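Local coordinates for protein putative triphosphoribosyl-dephospho-coA synthase (Archaeoglobus fulgidus DSM 4304, PDB 3H9P) that is of unknown function but may bind ATP and act as a triphosphoribosyl-dephospho-CoA synthase, at residues A[89-92]-A[93-96]. Residues are numbered along the deposited sequence; the frame is centred on the assembly and turned at random.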
ATOM      1  N   ARG A  89      -0.584   1.762 -23.780  1.00 29.37           N
ATOM      2  CA  ARG A  89      -1.759   1.669 -24.657  1.00 30.07           C
ATOM      3  C   ARG A  89      -2.781   0.663 -24.128  1.00 29.55           C
ATOM      4  O   ARG A  89      -3.720   0.318 -24.840  1.00 29.92           O
ATOM      5  CB  ARG A  89      -1.364   1.286 -26.093  1.00 30.82           C
ATOM      6  CG  ARG A  89      -0.627   2.354 -26.879  1.00 32.37           C
ATOM      7  CD  ARG A  89       0.169   1.748 -28.019  1.00 38.69           C
ATOM      8  NE  ARG A  89       1.186   2.703 -28.456  1.00 44.01           N
ATOM      9  CZ  ARG A  89       0.991   3.661 -29.367  1.00 47.22           C
ATOM     10  NH1 ARG A  89      -0.185   3.776 -29.992  1.00 49.20           N
ATOM     11  NH2 ARG A  89       1.979   4.503 -29.669  1.00 47.28           N
ATOM     12  N   THR A  90      -2.586   0.161 -22.914  1.00 28.65           N
ATOM     13  CA  THR A  90      -3.557  -0.760 -22.311  1.00 29.13           C
ATOM     14  C   THR A  90      -4.794   0.055 -21.981  1.00 29.18           C
ATOM     15  O   THR A  90      -4.782   1.261 -22.160  1.00 29.48           O
ATOM     16  CB  THR A  90      -3.042  -1.389 -20.993  1.00 29.57           C
ATOM     17  OG1 THR A  90      -2.608  -0.343 -20.108  1.00 28.00           O
ATOM     18  CG2 THR A  90      -1.897  -2.372 -21.274  1.00 28.96           C
ATOM     19  N   ASP A  91      -5.866  -0.586 -21.527  1.00 29.34           N
ATOM     20  CA  ASP A  91      -7.027   0.159 -21.008  1.00 29.17           C
ATOM     21  C   ASP A  91      -7.417  -0.370 -19.606  1.00 28.64           C
ATOM     22  O   ASP A  91      -6.669  -1.179 -19.017  1.00 28.10           O
ATOM     23  CB  ASP A  91      -8.183   0.131 -22.004  1.00 29.05           C
ATOM     24  CG  ASP A  91      -8.796  -1.227 -22.131  1.00 31.92           C
ATOM     25  OD1 ASP A  91      -8.399  -2.134 -21.370  1.00 36.25           O
ATOM     26  OD2 ASP A  91      -9.671  -1.406 -23.003  1.00 37.84           O
ATOM     27  N   PHE A  92      -8.561   0.072 -19.084  1.00 28.44           N
ATOM     28  CA  PHE A  92      -8.948  -0.217 -17.687  1.00 28.52           C
ATOM     29  C   PHE A  92      -9.270  -1.685 -17.490  1.00 28.65           C
ATOM     30  O   PHE A  92      -9.091  -2.229 -16.401  1.00 29.14           O
ATOM     31  CB  PHE A  92     -10.107   0.674 -17.186  1.00 28.54           C
ATOM     32  CG  PHE A  92     -11.458   0.318 -17.774  1.00 28.11           C
ATOM     33  CD1 PHE A  92     -11.956   1.017 -18.853  1.00 29.78           C
ATOM     34  CD2 PHE A  92     -12.226  -0.707 -17.240  1.00 26.86           C
ATOM     35  CE1 PHE A  92     -13.217   0.703 -19.404  1.00 28.80           C
ATOM     36  CE2 PHE A  92     -13.461  -1.026 -17.776  1.00 28.05           C
ATOM     37  CZ  PHE A  92     -13.963  -0.318 -18.863  1.00 26.74           C
ATOM     38  N   ARG A  93      -9.704  -2.345 -18.555  1.00 29.27           N
ATOM     39  CA  ARG A  93      -9.947  -3.771 -18.483  1.00 29.63           C
ATOM     40  C   ARG A  93      -8.670  -4.541 -18.186  1.00 29.81           C
ATOM     41  O   ARG A  93      -8.719  -5.575 -17.516  1.00 30.02           O
ATOM     42  CB  ARG A  93     -10.580  -4.267 -19.758  1.00 30.53           C
ATOM     43  CG  ARG A  93     -11.907  -3.607 -20.051  1.00 32.97           C
ATOM     44  CD  ARG A  93     -12.709  -4.468 -20.961  1.00 38.08           C
ATOM     45  NE  ARG A  93     -14.124  -4.109 -20.901  1.00 44.99           N
ATOM     46  CZ  ARG A  93     -15.076  -4.732 -21.583  1.00 46.11           C
ATOM     47  NH1 ARG A  93     -14.756  -5.750 -22.392  1.00 46.77           N
ATOM     48  NH2 ARG A  93     -16.338  -4.339 -21.458  1.00 46.70           N
ATOM     49  N   ASP A  94      -7.524  -4.039 -18.633  1.00 29.25           N
ATOM     50  CA  ASP A  94      -6.253  -4.700 -18.284  1.00 29.94           C
ATOM     51  C   ASP A  94      -5.955  -4.607 -16.794  1.00 29.42           C
ATOM     52  O   ASP A  94      -5.486  -5.556 -16.169  1.00 30.55           O
ATOM     53  CB  ASP A  94      -5.090  -4.110 -19.075  1.00 29.81           C
ATOM     54  CG  ASP A  94      -5.186  -4.430 -20.540  1.00 32.36           C
ATOM     55  OD1 ASP A  94      -5.022  -5.645 -20.845  1.00 34.85           O
ATOM     56  OD2 ASP A  94      -5.471  -3.491 -21.364  1.00 32.23           O
ATOM     57  N   SER A  95      -6.231  -3.441 -16.236  1.00 29.05           N
ATOM     58  CA  SER A  95      -6.152  -3.224 -14.793  1.00 27.63           C
ATOM     59  C   SER A  95      -7.030  -4.159 -13.993  1.00 26.51           C
ATOM     60  O   SER A  95      -6.588  -4.717 -12.999  1.00 26.12           O
ATOM     61  CB  SER A  95      -6.560  -1.792 -14.499  1.00 27.92           C
ATOM     62  OG  SER A  95      -5.484  -0.968 -14.846  1.00 25.05           O
ATOM     63  N   LEU A  96      -8.266  -4.321 -14.461  1.00 25.51           N
ATOM     64  CA  LEU A  96      -9.266  -5.169 -13.826  1.00 25.23           C
ATOM     65  C   LEU A  96      -8.843  -6.654 -13.860  1.00 24.97           C
ATOM     66  O   LEU A  96      -8.931  -7.352 -12.850  1.00 24.73           O
ATOM     67  CB  LEU A  96     -10.650  -4.962 -14.506  1.00 24.99           C
ATOM     68  CG  LEU A  96     -11.368  -3.628 -14.248  1.00 25.56           C
ATOM     69  CD1 LEU A  96     -12.719  -3.485 -15.004  1.00 23.47           C
ATOM     70  CD2 LEU A  96     -11.607  -3.415 -12.752  1.00 25.69           C
TER
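OD1 of D91 accepts two backbone N-H groups from the first turn of the helix that follows, both weakly: R93 N lies 3.1 Å from D91 OD1, and D94 N is farther off. CG of D91 sits between its own backbone N and carbonyl carbon (chi1 69°), which swings the carboxylate over the start of the helix. D94 answers in the reverse direction. Its OD2 takes the N-H of D91 at 2.9 Å, a nearly straight bond (165°) made through the anti lone pair. This reciprocal exchange is the capping box, with D91 as N-cap of helix 92-105 just after the turn from helix 76-88. It brings two carboxylates together, D91 OD1 lying 3.2 Å from D94 OD2, and the helix N-terminus probably eases their repulsion. The other oxygen, D94 OD1, is held by G37 N, which helps fix the carboxylate's rotation, while CB of T90 rests against D94 OD2. Beyond the cap, L96 N donates to F92 O at 3.0 Å in an i to i+4 helical bond. Alongside, pointing the same way as the L96 side chain, the ring of F92 meets L96 CD1 at its edge, 3.6 Å from F92 CD2, and carries CG of R93 over one face in a CH-pi contact; the guanidinium plane stands almost perpendicular to the ring. A serine in place of F92 would probably leave R93 CG and the L96 methyl without their apolar neighbour. F92 and S95 both touch I126 of helix 118-129, and the S95 hydroxyl is bonded to I131 O, between that helix and helix 133-138.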